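Local coordinates for formimidoylglutamase (Bacillus subtilis, PDB 3M1R), which catalyses the manganese-dependent hydrolysis of N-formimidoyl-L-glutamate to L-glutamate and formamide in histidine degradation, at the interface of chains A and B. Sequence-based numbering; all coordinates share one arbitrary frame. Chains: chain A/B, Formimidoylglutamase.

Contact 1: the interface of chains A and B. Residues chain A 255-258, 260, 295-297; chain B 297-298, 300.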
ATOM      1  N   PRO A 255       9.212  -1.498  12.281  1.00 25.77           N
ATOM      2  CA  PRO A 255       8.808  -2.339  11.146  1.00 27.29           C
ATOM      3  C   PRO A 255       9.690  -2.121   9.912  1.00 27.14           C
ATOM      4  O   PRO A 255       9.707  -2.958   9.029  1.00 30.81           O
ATOM      5  CB  PRO A 255       7.351  -1.917  10.885  1.00 26.70           C
ATOM      6  CG  PRO A 255       7.220  -0.575  11.516  1.00 26.29           C
ATOM      7  CD  PRO A 255       8.146  -0.588  12.709  1.00 26.16           C
ATOM      8  N   GLY A 256      10.443  -1.028   9.876  1.00 27.32           N
ATOM      9  CA  GLY A 256      11.273  -0.719   8.725  1.00 22.83           C
ATOM     10  C   GLY A 256      12.706  -1.222   8.773  1.00 34.45           C
ATOM     11  O   GLY A 256      13.575  -0.671   8.102  1.00 50.38           O
ATOM     12  N   CYS A 257      12.981  -2.251   9.564  1.00 33.77           N
ATOM     13  CA  CYS A 257      14.324  -2.839   9.560  1.00 38.17           C
ATOM     14  C   CYS A 257      14.317  -4.084   8.680  1.00 40.19           C
ATOM     15  O   CYS A 257      13.381  -4.867   8.745  1.00 40.70           O
ATOM     16  CB  CYS A 257      14.764  -3.214  10.980  1.00 32.47           C
ATOM     17  SG  CYS A 257      14.898  -1.791  12.129  1.00 48.89           S
ATOM     18  N   PRO A 258      15.355  -4.275   7.855  1.00 43.07           N
ATOM     19  CA  PRO A 258      15.351  -5.482   7.022  1.00 41.59           C
ATOM     20  C   PRO A 258      15.091  -6.731   7.846  1.00 41.08           C
ATOM     21  O   PRO A 258      14.190  -7.493   7.484  1.00 41.15           O
ATOM     22  CB  PRO A 258      16.755  -5.483   6.415  1.00 41.78           C
ATOM     23  CG  PRO A 258      17.041  -4.032   6.245  1.00 42.47           C
ATOM     24  CD  PRO A 258      16.453  -3.367   7.488  1.00 45.22           C
ATOM     25  N   ILE A 260      13.447  -8.062  10.790  1.00 36.28           N
ATOM     26  CA  ILE A 260      12.417  -7.960  11.810  1.00 33.69           C
ATOM     27  C   ILE A 260      12.017  -9.332  12.332  1.00 35.73           C
ATOM     28  O   ILE A 260      12.102 -10.335  11.625  1.00 32.19           O
ATOM     29  CB  ILE A 260      11.135  -7.340  11.227  1.00 38.45           C
ATOM     30  CG1 ILE A 260      10.821  -7.973   9.850  1.00 37.73           C
ATOM     31  CG2 ILE A 260      11.284  -5.849  11.124  1.00 33.55           C
ATOM     32  CD1 ILE A 260       9.405  -7.702   9.327  1.00 39.78           C
ATOM     33  N   LEU A 295      10.850  -0.086   3.561  1.00 34.10           N
ATOM     34  CA  LEU A 295      10.125  -1.185   4.205  1.00 30.86           C
ATOM     35  C   LEU A 295       9.248  -0.677   5.346  1.00 31.76           C
ATOM     36  O   LEU A 295       8.612  -1.468   6.042  1.00 30.92           O
ATOM     37  CB  LEU A 295      11.100  -2.221   4.765  1.00 26.78           C
ATOM     38  CG  LEU A 295      12.065  -2.901   3.783  1.00 32.31           C
ATOM     39  CD1 LEU A 295      13.151  -3.606   4.551  1.00 36.53           C
ATOM     40  CD2 LEU A 295      11.329  -3.897   2.878  1.00 32.08           C
ATOM     41  N   ASP A 296       9.210   0.635   5.542  1.00 26.73           N
ATOM     42  CA  ASP A 296       8.623   1.180   6.766  1.00 25.25           C
ATOM     43  C   ASP A 296       7.107   1.410   6.639  1.00 32.36           C
ATOM     44  O   ASP A 296       6.542   1.429   5.526  1.00 29.93           O
ATOM     45  CB  ASP A 296       9.329   2.489   7.119  1.00 26.08           C
ATOM     46  CG  ASP A 296       9.365   2.758   8.637  1.00 33.29           C
ATOM     47  OD1 ASP A 296       8.841   1.944   9.431  1.00 35.35           O
ATOM     48  OD2 ASP A 296       9.925   3.796   9.024  1.00 30.37           O
ATOM     49  N   PHE A 297       6.444   1.590   7.773  1.00 27.76           N
ATOM     50  CA  PHE A 297       5.090   2.083   7.741  1.00 27.15           C
ATOM     51  C   PHE A 297       5.119   3.544   8.078  1.00 27.75           C
ATOM     52  O   PHE A 297       5.609   3.926   9.143  1.00 33.53           O
ATOM     53  CB  PHE A 297       4.163   1.358   8.726  1.00 32.92           C
ATOM     54  CG  PHE A 297       2.737   1.835   8.628  1.00 34.06           C
ATOM     55  CD1 PHE A 297       2.236   2.779   9.526  1.00 42.69           C
ATOM     56  CD2 PHE A 297       1.922   1.408   7.581  1.00 36.43           C
ATOM     57  CE1 PHE A 297       0.913   3.256   9.412  1.00 38.62           C
ATOM     58  CE2 PHE A 297       0.606   1.875   7.441  1.00 35.50           C
ATOM     59  CZ  PHE A 297       0.095   2.797   8.358  1.00 38.48           C
TER
ATOM     60  N   PHE B 297       1.315  -6.602   7.692  1.00 27.52           N
ATOM     61  CA  PHE B 297       2.338  -5.625   7.317  1.00 27.93           C
ATOM     62  C   PHE B 297       3.608  -6.404   7.057  1.00 22.13           C
ATOM     63  O   PHE B 297       4.075  -7.150   7.921  1.00 24.39           O
ATOM     64  CB  PHE B 297       2.582  -4.516   8.367  1.00 29.38           C
ATOM     65  CG  PHE B 297       3.619  -3.510   7.921  1.00 29.61           C
ATOM     66  CD1 PHE B 297       4.935  -3.618   8.332  1.00 33.67           C
ATOM     67  CD2 PHE B 297       3.293  -2.517   7.004  1.00 32.07           C
ATOM     68  CE1 PHE B 297       5.892  -2.719   7.878  1.00 35.64           C
ATOM     69  CE2 PHE B 297       4.242  -1.603   6.546  1.00 33.65           C
ATOM     70  CZ  PHE B 297       5.534  -1.698   6.982  1.00 32.77           C
ATOM     71  N   ARG B 298       4.140  -6.256   5.848  1.00 24.34           N
ATOM     72  CA  ARG B 298       5.192  -7.141   5.378  1.00 25.07           C
ATOM     73  C   ARG B 298       4.718  -8.550   5.722  1.00 31.62           C
ATOM     74  O   ARG B 298       3.571  -8.902   5.412  1.00 32.39           O
ATOM     75  CB  ARG B 298       6.548  -6.781   6.024  1.00 28.53           C
ATOM     76  CG  ARG B 298       7.052  -5.337   5.634  1.00 29.46           C
ATOM     77  CD  ARG B 298       8.383  -4.920   6.332  1.00 28.07           C
ATOM     78  NE  ARG B 298       9.486  -5.819   6.003  1.00 28.94           N
ATOM     79  CZ  ARG B 298      10.671  -5.831   6.608  1.00 29.23           C
ATOM     80  NH1 ARG B 298      10.936  -4.982   7.590  1.00 31.23           N
ATOM     81  NH2 ARG B 298      11.600  -6.686   6.228  1.00 28.78           N
HETATM   82  N   MSE B 300       5.104  -9.770   9.026  1.00 28.78           N
HETATM   83  CA  MSE B 300       5.279  -9.734  10.474  1.00 31.45           C
HETATM   84  C   MSE B 300       4.601 -10.877  11.162  1.00 28.53           C
HETATM   85  O   MSE B 300       5.190 -11.514  12.030  1.00 27.02           O
HETATM   86  CB  MSE B 300       4.716  -8.440  11.062  1.00 26.07           C
HETATM   87  CG  MSE B 300       5.637  -7.250  10.949  1.00 34.67           C
HETATM   88 SE   MSE B 300       4.738  -5.671  11.740  0.90 47.89          SE
HETATM   89  CE  MSE B 300       4.311  -6.467  13.468  1.00 27.90           C
TER

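Contact 2: the interface of chains A and B. Residues chain A 193, 197, 201; chain B 74, 76.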
ATOM      1  N   GLU A 193      17.344 -14.617  20.859  1.00 45.81           N
ATOM      2  CA  GLU A 193      17.089 -16.025  20.544  1.00 47.11           C
ATOM      3  C   GLU A 193      16.666 -16.219  19.078  1.00 45.43           C
ATOM      4  O   GLU A 193      15.721 -15.586  18.618  1.00 45.38           O
ATOM      5  CB  GLU A 193      15.978 -16.577  21.442  1.00 49.24           C
ATOM      6  CG  GLU A 193      16.438 -17.406  22.616  1.00 62.70           C
ATOM      7  CD  GLU A 193      16.944 -18.774  22.216  1.00 63.00           C
ATOM      8  OE1 GLU A 193      16.341 -19.783  22.643  1.00 58.22           O
ATOM      9  OE2 GLU A 193      17.952 -18.839  21.488  1.00 64.25           O
ATOM     10  N   SER A 197      23.881 -17.637  14.851  1.00 52.31           N
ATOM     11  CA  SER A 197      24.436 -18.956  14.547  1.00 57.24           C
ATOM     12  C   SER A 197      25.500 -19.394  15.533  1.00 62.64           C
ATOM     13  O   SER A 197      26.361 -18.605  15.925  1.00 66.92           O
ATOM     14  CB  SER A 197      25.031 -18.991  13.141  1.00 60.03           C
ATOM     15  OG  SER A 197      24.022 -19.236  12.174  1.00 70.14           O
ATOM     16  N   GLU A 201      28.407 -17.024  17.399  1.00 52.69           N
ATOM     17  CA  GLU A 201      28.387 -16.866  18.845  1.00 51.29           C
ATOM     18  C   GLU A 201      29.697 -17.387  19.426  1.00 57.64           C
ATOM     19  O   GLU A 201      30.268 -16.774  20.332  1.00 58.63           O
ATOM     20  CB  GLU A 201      27.203 -17.617  19.451  1.00 50.01           C
ATOM     21  CG  GLU A 201      27.271 -17.800  20.957  1.00 51.15           C
ATOM     22  CD  GLU A 201      25.973 -18.335  21.537  1.00 62.14           C
ATOM     23  OE1 GLU A 201      24.889 -17.900  21.074  1.00 66.92           O
ATOM     24  OE2 GLU A 201      26.030 -19.183  22.457  1.00 67.13           O
TER
ATOM     25  N   TYR B  74      19.256 -22.311  15.317  1.00 48.09           N
ATOM     26  CA  TYR B  74      20.093 -22.401  16.496  1.00 44.30           C
ATOM     27  C   TYR B  74      19.467 -21.673  17.682  1.00 48.11           C
ATOM     28  O   TYR B  74      19.176 -20.487  17.597  1.00 50.56           O
ATOM     29  CB  TYR B  74      21.482 -21.847  16.195  1.00 49.12           C
ATOM     30  CG  TYR B  74      22.385 -21.858  17.397  1.00 57.26           C
ATOM     31  CD1 TYR B  74      22.845 -23.057  17.927  1.00 60.16           C
ATOM     32  CD2 TYR B  74      22.753 -20.676  18.021  1.00 52.73           C
ATOM     33  CE1 TYR B  74      23.664 -23.076  19.039  1.00 61.71           C
ATOM     34  CE2 TYR B  74      23.571 -20.691  19.119  1.00 56.09           C
ATOM     35  CZ  TYR B  74      24.024 -21.888  19.623  1.00 61.84           C
ATOM     36  OH  TYR B  74      24.834 -21.890  20.728  1.00 70.34           O
ATOM     37  N   ALA B  76      20.267 -20.254  21.170  1.00 62.08           N
ATOM     38  CA  ALA B  76      21.392 -19.890  22.029  1.00 63.15           C
ATOM     39  C   ALA B  76      21.155 -20.366  23.462  1.00 69.42           C
ATOM     40  O   ALA B  76      22.088 -20.778  24.162  1.00 73.10           O
ATOM     41  CB  ALA B  76      21.621 -18.393  21.999  1.00 56.54           C
TER

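Contact 1: the interface of chains A and B
B:Phe297 and B:Arg298, on the loop just ahead of helix 300-317 of this arginase-family enzyme, press into a surface of chain A built from loop 255-260 and the end of the 3-10 helix 293-295. The arginine illustrates how one guanidinium can read several backbone carbonyls at once. B:Arg298 NH1 hydrogen-bonds to the carbonyl O of A:Cys257 at 2.7 Å. The same B:Arg298 NH1 also donates to the carbonyl O of A:Pro255, at 2.8 Å. B:Arg298 NH2 reaches the carbonyl O of A:Pro258 at 3.0 Å. All three oxygens lie in or near the guanidinium plane, and the bond to A:Cys257 is almost straight at hydrogen (174°), although the donor stands above the plane of that carbonyl. A kink at chi3 (60°) in an otherwise stretched chain turns the planar group toward these oxygens, whose partial charges would suit a cationic partner.

The two faces of the group are clamped by aliphatic carbons of chain A. A:Ile260 comes tip to tip, its CD1 sitting over the centre of one face, 3.5 Å from B:Arg298 CZ. A:Leu295 crosses on the opposite face with CD1 displaced toward the rim. Bonds at the edge and carbon on both faces together should limit rotation of the guanidinium.

Beside it, the ring of B:Phe297, with CG anti to its own backbone N (chi1 -178°), points its far end at the chain A backbone. The carbonyl oxygens of A:Pro255 and A:Asp296 lie at the ring edge, in plane. CB of A:Pro255 approaches CE1 of B:Phe297 obliquely, at 3.4 Å, from above the rim. On that same side A:Phe297 comes over the face near its rim, with its CB 3.7 Å from B:Phe297 CE2. Selenomethionine B:Met300, in the first turn of the helix, adds a looser contact through CG, 4.1 Å from A:Ile260 CD1.

Contact 2: the interface of chains A and B
A:Glu193 and B:Ala76 meet through a carboxylate and a backbone amide, at a smaller patch of the same interface in this arginase-family hydrolase. The amide N of B:Ala76, just beyond the short strand 74-75, donates to OE2 of A:Glu193 at 2.7 Å. The N-H approaches on the syn side of the carboxylate but 24° out of its plane, and the bond is markedly bent at hydrogen. A bend at chi2 (-73°) folds the glutamate chain so that its OE2 comes up to the amide.

The methyl of the same alanine turns to a second acidic side chain: B:Ala76 CB is 3.4 Å from OE1 of A:Glu201, a residue in the first turn of helix 198-206. Two carboxylates from chain A thus reach B:Ala76, one at its amide and the other at its methyl.

A:Glu201 also lies across B:Tyr74 at about a right angle, with the carboxylate and ring planes 69° apart. A:Glu201 OE1 sits at the ring edge, in plane, 3.7 Å from B:Tyr74 CE2. A:Glu201 OE2 lies 3.4 Å from the phenol OH of B:Tyr74, a weak hydrogen bond at most. An extended chain beyond CG carries this carboxylate from the helix to the tyrosine. Farther back along the ring, the carbonyl carbon C of A:Ser197, immediately ahead of that helix, lies over a face near the rim, 3.9 Å from B:Tyr74 CD2.

Contact 1 and contact 2 are two patches of one A-B interface, their C-alpha centres about 23 Å apart, and they share no residue. They differ in character: contact 1 hides about 320 Å² through the segment ahead of the last helix in both chains and the 255-260 loop of chain A, with chain B donating to backbone carbonyls, whereas contact 2 hides about 107 Å² and uses acidic side chains of chain A. Their separation spreads the grip, which could limit rocking of one subunit against the other. The interface is not an exact two-fold. With six copies in the deposited assembly, it may belong to a hexamer, though the structure alone does not prove that.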